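Local coordinates for protein aminoglycoside-O-phosphotransferase VIII (Streptomyces rimosus, PDB 4H05) that probably transfers a phosphate group from ATP to the 3'-hydroxyl of aminoglycoside antibiotics, an activity that confers antibiotic resistance, at residues Y36-G41 / L45-A50; E63-L68 / P76-G81. All coordinates share one frame; numbering follows the deposited sequence.

Interaction 1: residues Y36-G41 / L45-A50; sequences YRLRGG and LFVKVA
Four backbone hydrogen bonds tie Tyr36 and Leu38 to Val47 and Leu45, joining antiparallel strands 36-40 and 45-50 of a beta hairpin in the kinase-like N-terminal lobe. In the hydrogen-bonded pair Tyr36-Val47, Tyr36 N reaches Val47 O at 2.7 Å and Val47 N returns a bond to Tyr36 O. The pair Leu38-Leu45 repeats the scheme, with Leu38 N 2.8 Å from Leu45 O. Between them, in the non-hydrogen-bonded pair Arg37-Phe46, CA-H groups add contacts to the same carbonyls: Phe46 CA lies 3.4 Å from Tyr36 O, and Arg37 CA approaches Leu45 O.

Apolar packing fills the face carrying Tyr36, Leu38, Leu45 and Val47. Leu38 CD1 meets Val47 CG2 at 3.7 Å, with CD2 of the same leucine also close. Helix 6-17 packs on this face through Leu11, which touches Tyr36.

On the other face, Arg37 and Phe46 run side by side. The arginine is extended until it bends at chi3 (-72°), bringing its guanidinium to the edge of the phenyl ring, with NH2 near the ring plane: Phe46 CE2 lies against one guanidinium face, 3.5 Å from Arg37 NH1, with the planes 87° apart. Arg37 NH2 also forms a salt bridge with Glu44. With the planes nearly perpendicular, the phenyl edge, not its face, meets the guanidinium, whose charge is paired with Glu44.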
loop_
_atom_site.group_PDB
_atom_site.type_symbol
_atom_site.label_atom_id
_atom_site.label_comp_id
_atom_site.label_asym_id
_atom_site.label_seq_id
_atom_site.Cartn_x
_atom_site.Cartn_y
_atom_site.Cartn_z
ATOM N N TYR A 36 -14.602 -4.740 -1.461
ATOM C CA TYR A 36 -15.402 -5.737 -2.144
ATOM C C TYR A 36 -14.937 -5.963 -3.574
ATOM O O TYR A 36 -14.402 -5.039 -4.211
ATOM C CB TYR A 36 -16.889 -5.315 -2.172
ATOM C CG TYR A 36 -17.444 -4.894 -0.834
ATOM C CD1 TYR A 36 -18.098 -5.789 -0.039
ATOM C CD2 TYR A 36 -17.319 -3.589 -0.401
ATOM C CE1 TYR A 36 -18.594 -5.427 1.198
ATOM C CE2 TYR A 36 -17.838 -3.200 0.817
ATOM C CZ TYR A 36 -18.461 -4.142 1.621
ATOM O OH TYR A 36 -18.970 -3.767 2.822
ATOM N N ARG A 37 -15.156 -7.183 -4.043
ATOM C CA ARG A 37 -15.060 -7.611 -5.415
ATOM C C ARG A 37 -16.464 -7.795 -5.973
ATOM O O ARG A 37 -17.289 -8.556 -5.393
ATOM C CB ARG A 37 -14.323 -8.913 -5.467
ATOM C CG ARG A 37 -14.151 -9.490 -6.867
ATOM C CD ARG A 37 -13.489 -10.878 -6.782
ATOM N NE ARG A 37 -12.076 -10.724 -6.413
ATOM C CZ ARG A 37 -11.085 -10.454 -7.277
ATOM N NH1 ARG A 37 -9.837 -10.333 -6.836
ATOM N NH2 ARG A 37 -11.326 -10.304 -8.585
ATOM N N LEU A 38 -16.777 -7.038 -7.023
ATOM C CA LEU A 38 -18.099 -7.076 -7.659
ATOM C C LEU A 38 -17.917 -7.749 -8.961
ATOM O O LEU A 38 -17.077 -7.347 -9.740
ATOM C CB LEU A 38 -18.671 -5.715 -7.972
ATOM C CG LEU A 38 -19.507 -5.010 -6.942
ATOM C CD1 LEU A 38 -18.639 -4.957 -5.636
ATOM C CD2 LEU A 38 -19.963 -3.642 -7.515
ATOM N N ARG A 39 -18.761 -8.721 -9.247
ATOM C CA ARG A 39 -18.589 -9.515 -10.446
ATOM C C ARG A 39 -19.884 -9.930 -11.087
ATOM O O ARG A 39 -20.829 -10.296 -10.393
ATOM C CB ARG A 39 -17.806 -10.756 -10.103
ATOM C CG ARG A 39 -18.434 -11.607 -9.032
ATOM C CD ARG A 39 -17.550 -12.808 -8.733
ATOM N NE ARG A 39 -18.257 -13.751 -7.865
ATOM C CZ ARG A 39 -17.681 -14.630 -7.046
ATOM N NH1 ARG A 39 -16.343 -14.686 -6.947
ATOM N NH2 ARG A 39 -18.445 -15.474 -6.332
ATOM N N GLY A 40 -19.897 -9.922 -12.410
ATOM C CA GLY A 40 -21.110 -10.165 -13.197
ATOM C C GLY A 40 -20.764 -10.002 -14.660
ATOM O O GLY A 40 -20.058 -9.049 -15.040
ATOM N N GLY A 41 -21.309 -10.900 -15.478
ATOM C CA GLY A 41 -20.740 -11.250 -16.786
ATOM C C GLY A 41 -19.912 -10.418 -17.771
ATOM O O GLY A 41 -20.397 -9.450 -18.321
ATOM N N LEU A 45 -15.095 -5.651 -10.804
ATOM C CA LEU A 45 -14.667 -4.402 -10.200
ATOM C C LEU A 45 -14.192 -4.648 -8.785
ATOM O O LEU A 45 -14.655 -5.551 -8.063
ATOM C CB LEU A 45 -15.791 -3.402 -10.134
ATOM C CG LEU A 45 -16.471 -3.234 -11.505
ATOM C CD1 LEU A 45 -17.745 -2.466 -11.378
ATOM C CD2 LEU A 45 -15.576 -2.487 -12.522
ATOM N N PHE A 46 -13.295 -3.793 -8.371
ATOM C CA PHE A 46 -12.977 -3.642 -6.975
ATOM C C PHE A 46 -13.664 -2.394 -6.414
ATOM O O PHE A 46 -13.598 -1.302 -7.029
ATOM C CB PHE A 46 -11.444 -3.425 -6.830
ATOM C CG PHE A 46 -10.578 -4.622 -7.126
ATOM C CD1 PHE A 46 -9.169 -4.453 -7.212
ATOM C CD2 PHE A 46 -11.096 -5.917 -7.341
ATOM C CE1 PHE A 46 -8.329 -5.533 -7.484
ATOM C CE2 PHE A 46 -10.236 -6.986 -7.617
ATOM C CZ PHE A 46 -8.850 -6.787 -7.685
ATOM N N VAL A 47 -14.244 -2.504 -5.215
ATOM C CA VAL A 47 -14.962 -1.374 -4.547
ATOM C C VAL A 47 -14.446 -1.237 -3.144
ATOM O O VAL A 47 -14.343 -2.225 -2.418
ATOM C CB VAL A 47 -16.458 -1.595 -4.477
ATOM C CG1 VAL A 47 -17.103 -0.564 -3.580
ATOM C CG2 VAL A 47 -17.069 -1.667 -5.882
ATOM N N LYS A 48 -14.015 -0.029 -2.809
ATOM C CA LYS A 48 -13.493 0.302 -1.496
ATOM C C LYS A 48 -14.410 1.389 -0.958
ATOM O O LYS A 48 -14.736 2.339 -1.657
ATOM C CB LYS A 48 -12.032 0.814 -1.553
ATOM C CG LYS A 48 -11.023 -0.290 -1.827
ATOM C CD LYS A 48 -9.556 0.116 -2.000
ATOM C CE LYS A 48 -9.050 1.048 -0.951
ATOM N NZ LYS A 48 -7.633 1.423 -1.209
ATOM N N VAL A 49 -14.838 1.216 0.279
ATOM C CA VAL A 49 -15.572 2.256 0.978
ATOM C C VAL A 49 -14.854 2.415 2.312
ATOM O O VAL A 49 -14.476 1.429 2.949
ATOM C CB VAL A 49 -17.073 1.840 1.155
ATOM C CG1 VAL A 49 -17.946 3.026 1.565
ATOM C CG2 VAL A 49 -17.618 1.257 -0.142
ATOM N N ALA A 50 -14.618 3.652 2.724
ATOM C CA ALA A 50 -13.815 3.852 3.915
ATOM C C ALA A 50 -14.529 4.624 5.047
ATOM O O ALA A 50 -15.220 5.663 4.809
ATOM C CB ALA A 50 -12.546 4.549 3.554
#

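Interaction 2: residues E63-L68 / P76-G81; sequences ERLVWL and PRVVEG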
loop_
_atom_site.group_PDB
_atom_site.type_symbol
_atom_site.label_atom_id
_atom_site.label_comp_id
_atom_site.label_asym_id
_atom_site.label_seq_id
_atom_site.Cartn_x
_atom_site.Cartn_y
_atom_site.Cartn_z
ATOM N N GLU A 63 -7.078 10.095 -7.474
ATOM C CA GLU A 63 -6.154 11.038 -8.125
ATOM C C GLU A 63 -4.853 10.393 -8.351
ATOM O O GLU A 63 -4.289 10.559 -9.392
ATOM C CB GLU A 63 -5.864 12.240 -7.216
ATOM C CG GLU A 63 -7.031 13.191 -7.247
ATOM C CD GLU A 63 -6.886 14.412 -6.352
ATOM O OE1 GLU A 63 -6.001 14.444 -5.486
ATOM O OE2 GLU A 63 -7.663 15.363 -6.619
ATOM N N ARG A 64 -4.414 9.594 -7.368
ATOM C CA ARG A 64 -3.136 8.916 -7.484
ATOM C C ARG A 64 -3.154 7.847 -8.519
ATOM O O ARG A 64 -2.174 7.643 -9.301
ATOM C CB ARG A 64 -2.675 8.351 -6.144
ATOM C CG ARG A 64 -2.193 9.460 -5.219
ATOM C CD ARG A 64 -2.151 9.113 -3.756
ATOM N NE ARG A 64 -1.561 10.158 -2.925
ATOM C CZ ARG A 64 -2.156 11.331 -2.694
ATOM N NH1 ARG A 64 -3.312 11.654 -3.262
ATOM N NH2 ARG A 64 -1.572 12.213 -1.920
ATOM N N LEU A 65 -4.230 7.102 -8.499
ATOM C CA LEU A 65 -4.398 5.999 -9.472
ATOM C C LEU A 65 -4.359 6.448 -10.976
ATOM O O LEU A 65 -3.824 5.747 -11.915
ATOM C CB LEU A 65 -5.728 5.304 -9.134
ATOM C CG LEU A 65 -5.912 3.866 -8.617
ATOM C CD1 LEU A 65 -4.835 3.117 -7.998
ATOM C CD2 LEU A 65 -7.115 3.708 -7.723
ATOM N N VAL A 66 -5.017 7.548 -11.236
ATOM C CA VAL A 66 -5.130 8.127 -12.556
ATOM C C VAL A 66 -3.788 8.635 -12.995
ATOM O O VAL A 66 -3.392 8.498 -14.151
ATOM C CB VAL A 66 -6.146 9.327 -12.491
ATOM C CG1 VAL A 66 -6.038 10.161 -13.723
ATOM C CG2 VAL A 66 -7.625 8.880 -12.311
ATOM N N TRP A 67 -3.060 9.272 -12.067
ATOM C CA TRP A 67 -1.761 9.767 -12.444
ATOM C C TRP A 67 -0.794 8.637 -12.688
ATOM O O TRP A 67 -0.103 8.616 -13.716
ATOM C CB TRP A 67 -1.253 10.747 -11.430
ATOM C CG TRP A 67 0.110 11.191 -11.676
ATOM C CD1 TRP A 67 0.522 12.223 -12.518
ATOM C CD2 TRP A 67 1.324 10.628 -11.117
ATOM N NE1 TRP A 67 1.860 12.391 -12.455
ATOM C CE2 TRP A 67 2.429 11.434 -11.668
ATOM C CE3 TRP A 67 1.606 9.589 -10.250
ATOM C CZ2 TRP A 67 3.764 11.179 -11.363
ATOM C CZ3 TRP A 67 2.941 9.368 -9.905
ATOM C CH2 TRP A 67 4.011 10.134 -10.483
ATOM N N LEU A 68 -0.810 7.640 -11.818
ATOM C CA LEU A 68 -0.025 6.454 -12.064
ATOM C C LEU A 68 -0.232 5.738 -13.436
ATOM O O LEU A 68 0.709 5.251 -14.087
ATOM C CB LEU A 68 -0.230 5.497 -10.917
ATOM C CG LEU A 68 0.719 5.336 -9.721
ATOM C CD1 LEU A 68 2.020 6.111 -9.627
ATOM C CD2 LEU A 68 -0.044 5.248 -8.406
ATOM N N PRO A 76 -5.048 -0.481 -11.766
ATOM C CA PRO A 76 -6.257 -0.613 -12.590
ATOM C C PRO A 76 -6.943 0.744 -12.872
ATOM O O PRO A 76 -6.810 1.663 -12.118
ATOM C CB PRO A 76 -7.179 -1.392 -11.681
ATOM C CG PRO A 76 -6.817 -0.844 -10.308
ATOM C CD PRO A 76 -5.321 -0.656 -10.328
ATOM N N ARG A 77 -7.721 0.811 -13.929
ATOM C CA ARG A 77 -8.484 1.999 -14.253
ATOM C C ARG A 77 -9.592 2.371 -13.261
ATOM O O ARG A 77 -10.299 1.534 -12.676
ATOM C CB ARG A 77 -9.045 1.769 -15.657
ATOM C CG ARG A 77 -10.046 2.773 -16.199
ATOM C CD ARG A 77 -10.374 2.486 -17.686
ATOM N NE ARG A 77 -9.179 2.765 -18.496
ATOM C CZ ARG A 77 -8.840 3.963 -19.006
ATOM N NH1 ARG A 77 -9.593 5.012 -18.846
ATOM N NH2 ARG A 77 -7.719 4.113 -19.692
ATOM N N VAL A 78 -9.761 3.648 -13.034
ATOM C CA VAL A 78 -10.740 4.117 -12.080
ATOM C C VAL A 78 -12.102 4.241 -12.741
ATOM O O VAL A 78 -12.146 4.708 -13.862
ATOM C CB VAL A 78 -10.369 5.480 -11.575
ATOM C CG1 VAL A 78 -11.548 6.070 -10.695
ATOM C CG2 VAL A 78 -9.040 5.327 -10.876
ATOM N N VAL A 79 -13.174 3.828 -12.049
ATOM C CA VAL A 79 -14.571 3.995 -12.517
ATOM C C VAL A 79 -15.143 5.215 -11.795
ATOM O O VAL A 79 -15.630 6.174 -12.401
ATOM C CB VAL A 79 -15.435 2.664 -12.351
ATOM C CG1 VAL A 79 -16.731 2.726 -13.121
ATOM C CG2 VAL A 79 -14.722 1.415 -12.879
ATOM N N GLU A 80 -15.055 5.270 -10.495
ATOM C CA GLU A 80 -15.491 6.459 -9.826
ATOM C C GLU A 80 -14.985 6.467 -8.420
ATOM O O GLU A 80 -14.516 5.434 -7.936
ATOM C CB GLU A 80 -17.035 6.479 -9.800
ATOM C CG GLU A 80 -17.648 5.157 -9.399
ATOM C CD GLU A 80 -19.074 5.223 -8.854
ATOM O OE1 GLU A 80 -19.330 6.104 -7.992
ATOM O OE2 GLU A 80 -19.930 4.356 -9.277
ATOM N N GLY A 81 -15.077 7.613 -7.758
ATOM C CA GLY A 81 -14.903 7.665 -6.306
ATOM C C GLY A 81 -15.608 8.861 -5.730
ATOM O O GLY A 81 -15.857 9.789 -6.441
HETATM O O HOH W 1 -5.962 4.349 -13.007
#
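Helix segment 63-68 faces the beginning of strand 78-81 across side chains, and the backbones come nearest at Val66 and Val78, whose CA atoms are 6.9 Å apart. The helix belongs to helix 54-71, which packs against the five-stranded antiparallel sheet of the kinase-like N-terminal lobe and corresponds in position to the C-helix of protein kinases. Pro76 and Arg77 lead from the loop after the helix into the outermost strand, 78-83. Just beyond the contact, Val79 and Glu80 both face Val91 of the neighbouring strand in a classic beta bulge.

Val78 carries the apolar contact, and its side chain sets out toward the helix. Its CG2 branch, anti to its own carbonyl carbon, reaches the Leu65 side chain, coming within 3.7 Å of Leu65 CB and 4.0 Å of Leu65 CD2. The same methyl meets Val66 CG2 at 4.1 Å, the two valine side chains crossing at about a right angle. One branch of Val78 thus touches two consecutive helix residues. Leu65 also extends toward the proline ring, where its CD1 is 4.5 Å from Pro76 CD, a looser approach than that to Val78. Beyond the two segments, Leu65 touches Val211, next in sequence to the predicted magnesium ligand Asp210, and Pro76 touches Val95 and Thr92.

The polar link runs through water between two main-chain carbonyls, one from the helix and one from the loop. This water donates to both, joining the two segments where two acceptors could not bond directly: its oxygen lies 3.0 Å from Pro76 O, while its bond to Leu65 O is weak.

Interactions 1 and 2 have centres 14 Å apart and involve the same five-stranded sheet. Strand 43-50 of interaction 1 leads on to helix 54-71 of interaction 2, and strand 86-93 lies between strands 43-50 and 78-83. The contacts touch directly where Leu45 CD2 packs 4.0 Å from Val79 CG2. Both approach the predicted magnesium site: the side chains of Phe46 and Leu65 are about 7 and 8 Å, respectively, from that of Asp210. A charged link joins strand 43-50 to helix 54-71: Lys48 NZ forms salt bridges with Glu61 of that helix and with Asp210, consistent with the lysine-glutamate pair of protein kinases.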